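Local coordinates for putative molybdenum cofactor biosynthesis protein D2 (MoaD2) / thiamine S (Mycobacterium smegmatis, PDB 6JC0), which is probably the small, sulfur-carrying subunit of molybdopterin synthase in molybdenum cofactor biosynthesis, with a ubiquitin-like fold of the MoaD/ThiS family, at residues Val7-Arg12 with Gln77-Leu82; Ala21-Glu26 with Gly44-Glu49; Ile30-Ser35 with Pro72-Gln77. All coordinates share one frame; numbering follows the deposited sequence.

Contact 1: residues Val7-Arg12 with Gln77-Leu82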
loop_
_atom_site.group_PDB
_atom_site.type_symbol
_atom_site.label_atom_id
_atom_site.label_comp_id
_atom_site.label_asym_id
_atom_site.label_seq_id
_atom_site.Cartn_x
_atom_site.Cartn_y
_atom_site.Cartn_z
ATOM N N VAL B 7 36.613 -37.752 3.822
ATOM C CA VAL B 7 36.463 -36.446 4.432
ATOM C C VAL B 7 35.121 -36.384 5.160
ATOM O O VAL B 7 34.130 -36.946 4.695
ATOM C CB VAL B 7 36.574 -35.328 3.373
ATOM C CG1 VAL B 7 35.452 -35.426 2.347
ATOM C CG2 VAL B 7 36.566 -33.996 4.029
ATOM N N ARG B 8 35.089 -35.729 6.315
ATOM C CA ARG B 8 33.864 -35.699 7.104
ATOM C C ARG B 8 33.018 -34.467 6.805
ATOM O O ARG B 8 33.479 -33.333 6.919
ATOM C CB ARG B 8 34.180 -35.768 8.597
ATOM C CG ARG B 8 32.936 -35.826 9.468
ATOM C CD ARG B 8 33.248 -36.300 10.875
ATOM N NE ARG B 8 33.591 -37.721 10.912
ATOM C CZ ARG B 8 32.697 -38.702 10.969
ATOM N NH1 ARG B 8 31.400 -38.421 10.988
ATOM N NH2 ARG B 8 33.097 -39.966 11.003
ATOM N N VAL B 9 31.770 -34.708 6.424
ATOM C CA VAL B 9 30.851 -33.638 6.062
ATOM C C VAL B 9 29.667 -33.591 7.017
ATOM O O VAL B 9 29.046 -34.614 7.303
ATOM C CB VAL B 9 30.332 -33.811 4.612
ATOM C CG1 VAL B 9 29.080 -32.975 4.375
ATOM C CG2 VAL B 9 31.418 -33.455 3.608
ATOM N N THR B 10 29.365 -32.400 7.519
ATOM C CA THR B 10 28.158 -32.192 8.300
ATOM C C THR B 10 27.027 -31.770 7.369
ATOM O O THR B 10 27.181 -30.852 6.562
ATOM C CB THR B 10 28.365 -31.130 9.400
ATOM O OG1 THR B 10 29.456 -31.520 10.241
ATOM C CG2 THR B 10 27.109 -30.977 10.252
ATOM N N VAL B 11 25.896 -32.460 7.460
ATOM C CA VAL B 11 24.739 -32.115 6.650
ATOM C C VAL B 11 23.643 -31.537 7.533
ATOM O O VAL B 11 23.250 -32.155 8.518
ATOM C CB VAL B 11 24.182 -33.335 5.881
ATOM C CG1 VAL B 11 22.933 -32.941 5.088
ATOM C CG2 VAL B 11 25.240 -33.914 4.955
ATOM N N ARG B 12 23.163 -30.350 7.184
ATOM C CA ARG B 12 22.034 -29.752 7.885
ATOM C C ARG B 12 20.810 -29.746 6.979
ATOM O O ARG B 12 20.841 -29.175 5.886
ATOM C CB ARG B 12 22.363 -28.326 8.348
ATOM C CG ARG B 12 23.539 -28.240 9.313
ATOM C CD ARG B 12 23.642 -26.865 9.970
ATOM N NE ARG B 12 23.899 -25.805 8.997
ATOM C CZ ARG B 12 23.935 -24.508 9.290
ATOM N NH1 ARG B 12 23.727 -24.098 10.535
ATOM N NH2 ARG B 12 24.173 -23.618 8.335
ATOM N N GLN B 77 33.447 -30.044 5.852
ATOM C CA GLN B 77 32.519 -29.025 5.380
ATOM C C GLN B 77 31.131 -29.185 5.964
ATOM O O GLN B 77 30.744 -30.278 6.367
ATOM C CB GLN B 77 32.405 -29.103 3.861
ATOM C CG GLN B 77 33.000 -27.963 3.100
ATOM C CD GLN B 77 32.943 -28.223 1.615
ATOM O OE1 GLN B 77 32.029 -27.772 0.931
ATOM N NE2 GLN B 77 33.917 -28.970 1.109
ATOM N N THR B 78 30.371 -28.096 5.970
ATOM C CA THR B 78 28.955 -28.167 6.287
ATOM C C THR B 78 28.145 -27.982 5.012
ATOM O O THR B 78 28.303 -26.985 4.306
ATOM C CB THR B 78 28.547 -27.109 7.321
ATOM O OG1 THR B 78 29.278 -27.327 8.533
ATOM C CG2 THR B 78 27.058 -27.195 7.614
ATOM N N VAL B 79 27.297 -28.955 4.702
ATOM C CA VAL B 79 26.415 -28.854 3.547
ATOM C C VAL B 79 24.972 -28.644 4.009
ATOM O O VAL B 79 24.413 -29.480 4.726
ATOM C CB VAL B 79 26.494 -30.111 2.653
ATOM C CG1 VAL B 79 25.508 -30.006 1.496
ATOM C CG2 VAL B 79 27.906 -30.313 2.127
ATOM N N ASP B 80 24.377 -27.525 3.609
ATOM C CA ASP B 80 22.982 -27.241 3.952
ATOM C C ASP B 80 22.032 -27.655 2.828
ATOM O O ASP B 80 22.278 -27.366 1.658
ATOM C CB ASP B 80 22.787 -25.751 4.264
ATOM C CG ASP B 80 23.451 -25.328 5.564
ATOM O OD1 ASP B 80 23.963 -26.201 6.289
ATOM O OD2 ASP B 80 23.450 -24.118 5.868
ATOM N N VAL B 81 20.938 -28.317 3.196
ATOM C CA VAL B 81 19.927 -28.746 2.237
ATOM C C VAL B 81 18.694 -27.843 2.301
ATOM O O VAL B 81 17.944 -27.867 3.284
ATOM C CB VAL B 81 19.497 -30.209 2.489
ATOM C CG1 VAL B 81 18.469 -30.636 1.460
ATOM C CG2 VAL B 81 20.705 -31.129 2.456
ATOM N N LEU B 82 18.481 -27.063 1.242
ATOM C CA LEU B 82 17.454 -26.022 1.232
ATOM C C LEU B 82 16.331 -26.306 0.238
ATOM O O LEU B 82 16.543 -26.255 -0.973
ATOM C CB LEU B 82 18.082 -24.657 0.901
ATOM C CG LEU B 82 18.720 -23.814 2.011
ATOM C CD1 LEU B 82 19.913 -24.507 2.632
ATOM C CD2 LEU B 82 19.122 -22.442 1.478
#

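Contact 2: residues Ala21-Glu26 with Gly44-Glu49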
loop_
_atom_site.group_PDB
_atom_site.type_symbol
_atom_site.label_atom_id
_atom_site.label_comp_id
_atom_site.label_asym_id
_atom_site.label_seq_id
_atom_site.Cartn_x
_atom_site.Cartn_y
_atom_site.Cartn_z
ATOM N N ALA B 21 13.791 -36.461 6.185
ATOM C CA ALA B 21 14.955 -37.180 6.696
ATOM C C ALA B 21 14.726 -37.689 8.115
ATOM O O ALA B 21 15.371 -38.643 8.552
ATOM C CB ALA B 21 16.194 -36.292 6.652
ATOM N N GLY B 22 13.816 -37.043 8.836
ATOM C CA GLY B 22 13.537 -37.417 10.211
ATOM C C GLY B 22 14.528 -36.816 11.189
ATOM O O GLY B 22 14.363 -36.927 12.402
ATOM N N ILE B 23 15.563 -36.174 10.657
ATOM C CA ILE B 23 16.582 -35.538 11.486
ATOM C C ILE B 23 16.904 -34.145 10.970
ATOM O O ILE B 23 16.595 -33.809 9.827
ATOM C CB ILE B 23 17.883 -36.364 11.532
ATOM C CG1 ILE B 23 18.415 -36.599 10.116
ATOM C CG2 ILE B 23 17.658 -37.687 12.255
ATOM C CD1 ILE B 23 19.743 -37.333 10.072
ATOM N N GLU B 24 17.531 -33.338 11.818
ATOM C CA GLU B 24 17.902 -31.981 11.444
ATOM C C GLU B 24 19.330 -31.932 10.921
ATOM O O GLU B 24 19.683 -31.064 10.123
ATOM C CB GLU B 24 17.745 -31.037 12.634
ATOM C CG GLU B 24 16.334 -30.999 13.191
ATOM C CD GLU B 24 16.221 -30.125 14.420
ATOM O OE1 GLU B 24 16.507 -28.912 14.319
ATOM O OE2 GLU B 24 15.848 -30.655 15.489
ATOM N N THR B 25 20.145 -32.875 11.372
ATOM C CA THR B 25 21.548 -32.898 11.001
ATOM C C THR B 25 22.126 -34.306 11.104
ATOM O O THR B 25 21.597 -35.157 11.814
ATOM C CB THR B 25 22.380 -31.945 11.887
ATOM O OG1 THR B 25 23.674 -31.747 11.301
ATOM C CG2 THR B 25 22.541 -32.516 13.293
ATOM N N GLU B 26 23.205 -34.547 10.369
ATOM C CA GLU B 26 23.991 -35.760 10.542
ATOM C C GLU B 26 25.412 -35.492 10.086
ATOM O O GLU B 26 25.661 -34.555 9.325
ATOM C CB GLU B 26 23.391 -36.938 9.766
ATOM C CG GLU B 26 23.341 -36.746 8.257
ATOM C CD GLU B 26 22.831 -37.976 7.527
ATOM O OE1 GLU B 26 23.417 -39.065 7.701
ATOM O OE2 GLU B 26 21.840 -37.856 6.778
ATOM N N GLY B 44 19.947 -39.401 -0.455
ATOM C CA GLY B 44 18.616 -39.784 -0.884
ATOM C C GLY B 44 18.333 -41.264 -0.715
ATOM O O GLY B 44 17.177 -41.687 -0.710
ATOM N N ALA B 45 19.392 -42.054 -0.565
ATOM C CA ALA B 45 19.249 -43.494 -0.405
ATOM C C ALA B 45 18.576 -43.839 0.928
ATOM O O ALA B 45 18.121 -44.965 1.130
ATOM C CB ALA B 45 20.604 -44.170 -0.515
ATOM N N ARG B 46 18.516 -42.860 1.829
ATOM C CA ARG B 46 17.859 -43.025 3.126
ATOM C C ARG B 46 16.418 -43.517 2.969
ATOM O O ARG B 46 16.064 -44.597 3.438
ATOM C CB ARG B 46 17.887 -41.705 3.904
ATOM C CG ARG B 46 17.156 -41.742 5.241
ATOM C CD ARG B 46 17.327 -40.434 6.009
ATOM N NE ARG B 46 18.725 -40.187 6.353
ATOM C CZ ARG B 46 19.289 -40.552 7.500
ATOM N NH1 ARG B 46 18.574 -41.180 8.422
ATOM N NH2 ARG B 46 20.570 -40.290 7.725
ATOM N N ASN B 47 15.594 -42.716 2.306
ATOM C CA ASN B 47 14.218 -43.095 2.015
ATOM C C ASN B 47 13.728 -42.356 0.775
ATOM O O ASN B 47 14.227 -41.278 0.456
ATOM C CB ASN B 47 13.304 -42.815 3.219
ATOM C CG ASN B 47 13.225 -41.337 3.575
ATOM O OD1 ASN B 47 12.545 -40.567 2.907
ATOM N ND2 ASN B 47 13.913 -40.943 4.638
ATOM N N PRO B 48 12.765 -42.948 0.056
ATOM C CA PRO B 48 12.209 -42.337 -1.155
ATOM C C PRO B 48 11.643 -40.936 -0.938
ATOM O O PRO B 48 11.679 -40.126 -1.863
ATOM C CB PRO B 48 11.095 -43.307 -1.547
ATOM C CG PRO B 48 11.569 -44.621 -1.041
ATOM C CD PRO B 48 12.266 -44.321 0.254
ATOM N N GLU B 49 11.125 -40.659 0.256
ATOM C CA GLU B 49 10.522 -39.361 0.542
ATOM C C GLU B 49 11.581 -38.262 0.542
ATOM O O GLU B 49 11.393 -37.212 -0.072
ATOM C CB GLU B 49 9.784 -39.380 1.882
ATOM C CG GLU B 49 8.749 -40.488 2.023
ATOM C CD GLU B 49 9.343 -41.788 2.542
ATOM O OE1 GLU B 49 10.159 -42.405 1.823
ATOM O OE2 GLU B 49 8.997 -42.189 3.673
HETATM O O HOH W 1 20.202 -39.041 4.198
#

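Contact 3: residues Ile30-Ser35 with Pro72-Gln77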
loop_
_atom_site.group_PDB
_atom_site.type_symbol
_atom_site.label_atom_id
_atom_site.label_comp_id
_atom_site.label_asym_id
_atom_site.label_seq_id
_atom_site.Cartn_x
_atom_site.Cartn_y
_atom_site.Cartn_z
ATOM N N ILE B 30 32.582 -39.266 3.599
ATOM C CA ILE B 30 32.507 -39.489 2.161
ATOM C C ILE B 30 33.893 -39.470 1.535
ATOM O O ILE B 30 34.800 -38.805 2.040
ATOM C CB ILE B 30 31.639 -38.436 1.460
ATOM C CG1 ILE B 30 32.252 -37.048 1.644
ATOM C CG2 ILE B 30 30.197 -38.495 1.970
ATOM C CD1 ILE B 30 31.636 -36.003 0.776
ATOM N N ALA B 31 34.049 -40.201 0.435
ATOM C CA ALA B 31 35.319 -40.248 -0.281
ATOM C C ALA B 31 35.743 -38.847 -0.697
ATOM O O ALA B 31 34.941 -38.080 -1.234
ATOM C CB ALA B 31 35.216 -41.153 -1.497
ATOM N N THR B 32 37.000 -38.515 -0.429
ATOM C CA THR B 32 37.546 -37.218 -0.802
ATOM C C THR B 32 37.401 -37.016 -2.303
ATOM O O THR B 32 37.775 -37.885 -3.094
ATOM C CB THR B 32 39.023 -37.087 -0.392
ATOM O OG1 THR B 32 39.156 -37.384 1.003
ATOM C CG2 THR B 32 39.529 -35.674 -0.656
ATOM N N GLY B 33 36.828 -35.880 -2.687
ATOM C CA GLY B 33 36.587 -35.589 -4.087
ATOM C C GLY B 33 35.153 -35.835 -4.523
ATOM O O GLY B 33 34.783 -35.506 -5.649
ATOM N N THR B 34 34.348 -36.418 -3.638
ATOM C CA THR B 34 32.935 -36.649 -3.924
ATOM C C THR B 34 32.250 -35.334 -4.277
ATOM O O THR B 34 32.381 -34.350 -3.554
ATOM C CB THR B 34 32.202 -37.290 -2.723
ATOM O OG1 THR B 34 32.771 -38.573 -2.430
ATOM C CG2 THR B 34 30.719 -37.457 -3.018
ATOM N N SER B 35 31.535 -35.310 -5.395
ATOM C CA SER B 35 30.819 -34.107 -5.796
ATOM C C SER B 35 29.575 -33.927 -4.933
ATOM O O SER B 35 29.104 -34.878 -4.307
ATOM C CB SER B 35 30.430 -34.173 -7.272
ATOM O OG SER B 35 29.356 -35.076 -7.467
ATOM N N PRO B 72 33.528 -30.600 -6.208
ATOM C CA PRO B 72 34.130 -31.653 -5.387
ATOM C C PRO B 72 34.207 -31.276 -3.910
ATOM O O PRO B 72 34.518 -30.131 -3.577
ATOM C CB PRO B 72 35.541 -31.802 -5.976
ATOM C CG PRO B 72 35.509 -31.058 -7.288
ATOM C CD PRO B 72 34.511 -29.969 -7.101
ATOM N N LEU B 73 33.930 -32.239 -3.036
ATOM C CA LEU B 73 34.089 -32.049 -1.600
ATOM C C LEU B 73 35.436 -32.623 -1.157
ATOM O O LEU B 73 35.600 -33.834 -1.083
ATOM C CB LEU B 73 32.931 -32.707 -0.846
ATOM C CG LEU B 73 31.549 -32.147 -1.205
ATOM C CD1 LEU B 73 30.424 -33.085 -0.776
ATOM C CD2 LEU B 73 31.356 -30.767 -0.577
ATOM N N VAL B 74 36.404 -31.752 -0.877
ATOM C CA VAL B 74 37.774 -32.204 -0.614
ATOM C C VAL B 74 38.293 -31.766 0.747
ATOM O O VAL B 74 39.463 -31.970 1.074
ATOM C CB VAL B 74 38.743 -31.696 -1.690
ATOM C CG1 VAL B 74 38.403 -32.315 -3.036
ATOM C CG2 VAL B 74 38.705 -30.177 -1.767
ATOM N N THR B 75 37.410 -31.173 1.540
ATOM C CA THR B 75 37.773 -30.636 2.839
ATOM C C THR B 75 36.552 -30.728 3.740
ATOM O O THR B 75 35.430 -30.608 3.252
ATOM C CB THR B 75 38.273 -29.170 2.722
ATOM O OG1 THR B 75 38.365 -28.578 4.023
ATOM C CG2 THR B 75 37.331 -28.345 1.857
ATOM N N PRO B 76 36.761 -30.990 5.045
ATOM C CA PRO B 76 35.644 -31.063 5.995
ATOM C C PRO B 76 34.757 -29.833 5.878
ATOM O O PRO B 76 35.268 -28.715 5.802
ATOM C CB PRO B 76 36.344 -31.127 7.352
ATOM C CG PRO B 76 37.643 -31.801 7.045
ATOM C CD PRO B 76 38.051 -31.288 5.692
ATOM N N GLN B 77 33.447 -30.044 5.852
ATOM C CA GLN B 77 32.519 -29.025 5.380
ATOM C C GLN B 77 31.131 -29.185 5.964
ATOM O O GLN B 77 30.744 -30.278 6.367
ATOM C CB GLN B 77 32.405 -29.103 3.861
ATOM C CG GLN B 77 33.000 -27.963 3.100
ATOM C CD GLN B 77 32.943 -28.223 1.615
ATOM O OE1 GLN B 77 32.029 -27.772 0.931
ATOM N NE2 GLN B 77 33.917 -28.970 1.109
#

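Contact 1: residues Val7-Arg12 with Gln77-Leu82
Arg12 grips the carboxylate of Asp80 side-on, with one nitrogen for each oxygen. Arg12 NE lies 2.7 Å from Asp80 OD1, which sits in the guanidinium plane but is met from above the carboxylate plane. Arg12 NH2 reaches the syn lone pair of Asp80 OD2 at 2.6 Å, and the two planes are turned 41° apart. Both side chains leave the sheet the same way and run side by side; the bend of Arg12 at chi3 (-63°) turns the guanidinium onto the acid. Glu63 is a second acidic partner of NH2. Asp80 OD2 also bonds a polar side chain on the chain of a different protein in the assembly, so the pair reaches the assembly interface. Between the backbones, Thr10 N donates to Gln77 O at 2.8 Å, and Thr10 O takes Val79 N at 2.7 Å. Arg12 repeats the pattern with Val79 O and Val81 N. This is the parallel pairing of the first and last strands that marks the ubiquitin-like beta-grasp fold. Thr78 CG2 lies 3.7 Å from Arg12 NE, on the same face as Thr10 and Asp80. On the other face the valines cross obliquely. Val9 CG1 meets Val79 CG2 at 3.7 Å, and Val11 CG1 meets Val81 CG2 at 3.9 Å. Helix 36-44 covers this layer, with Leu39 on Val79 and Leu43 on Val11.

Contact 2: residues Ala21-Glu26 with Gly44-Glu49
The backbone turns out of a helix at Gly22, whose phi is positive, and enters a strand at Thr25; across from it the chain leads through Asn47 into helix 48-54, and the nearest CA atoms, of Ala21 and Arg46, are 7.4 Å apart. Arg46 carries most of the contact. Its CG is anti to the backbone N, and the chain stays extended until it bends at chi3 (-63°). Its CD lies 3.7 Å from Ala21 O. The tip meets Glu26 end to end in a salt bridge, Arg46 NH2 to Glu26 OE2 at 2.9 Å. That hydrogen bond is weak and bent (135°), with the planes 74° apart. A water accepts from Arg46 NE at 2.9 Å and donates to Glu26 OE2, giving the pair a second bridge. Tyr13 OH also bonds OE2. At the surface of the beta-grasp fold, this joins the start of strand 25-31 to the connection between helices 36-44 and 48-54. Ile23 CD1 covers one guanidinium face, 3.9 Å from Arg46 NH2 and offset toward the rim. Asn47 is the N-cap of helix 48-54: its OD1 takes Leu50 N, while its ND2 bonds Ala20 O in helix 16-21.

Contact 3: residues Ile30-Ser35 with Pro72-Gln77
Two backbone hydrogen bonds join the segments. Gly33 N donates to Leu73 O at 2.9 Å, and Leu73 N donates to Thr34 O at 2.7 Å. In both, the donor stands well above the plane of the carbonyl it meets, by 42° and 36°, so neither bond lies on a lone pair. The pairing is short and antiparallel. Ser35 and Pro72 form a non-hydrogen-bonded pair, with their CA atoms 4.1 Å apart.

Leu73 supplies the main apolar contact. Its CD1 meets Ile30 CD1 at 3.5 Å, the two side chains crossing obliquely. Ile30 CG1 takes the crowded position between backbone N and carbonyl carbon (chi1 62°), and its chain then extends to bring CD1 to Leu73. Leu73 CB also lies alongside the carbonyl of Thr34, 3.2 Å from its oxygen. At the exposed end, Thr32 CG2 packs against Val74 CA, and Val74 CG1 rests against Gly33 CA. Pro72 CB lies near Gly33 O.

A type II turn from Ala31 to Thr34 presents Gly33 N to Leu73. Gly33 is its third residue and has positive phi. Ala31 O accepts twice, from Thr34 N and from Thr34 OG1, the latter at 2.5 Å. The backbone bond closes the turn; the hydroxyl bond helps hold the rotation of the Thr34 side chain. Ser35 OG, next along, caps helix 36-44 by accepting Glu38 N.

The short antiparallel pairing of 34-35 with 72-73, strands far apart in the chain, therefore sits at the start of that helix. Leu39 of the helix covers both Ile30 and Leu73. Cys61 of strand 58-61 also touches Leu73, while Val7 and Val9 of strand 6-13 touch Ile30.

Contacts 2 and 3 are nested inside the long loop that contact 1 closes. Both use strand 25-31, which neighbours strand 6-13 of contact 1 in the main sheet; apart from adjoining in sequence, they do not touch each other. Contact 1 touches contact 2 where Val11 N lies 2.8 Å from Glu26 O and Val11 O lies 2.8 Å from Thr25 OG1. It touches contact 3 where Val7 N lies 2.8 Å from Ile30 O; the two share Gln77 and have centres about 10 Å apart. The centres of contacts 2 and 3 are about 19 Å apart, near opposite ends of strand 25-31. Strand 77-82 leads toward the C-terminal Gly-Gly tail, which in MoaD relatives carries the sulfur.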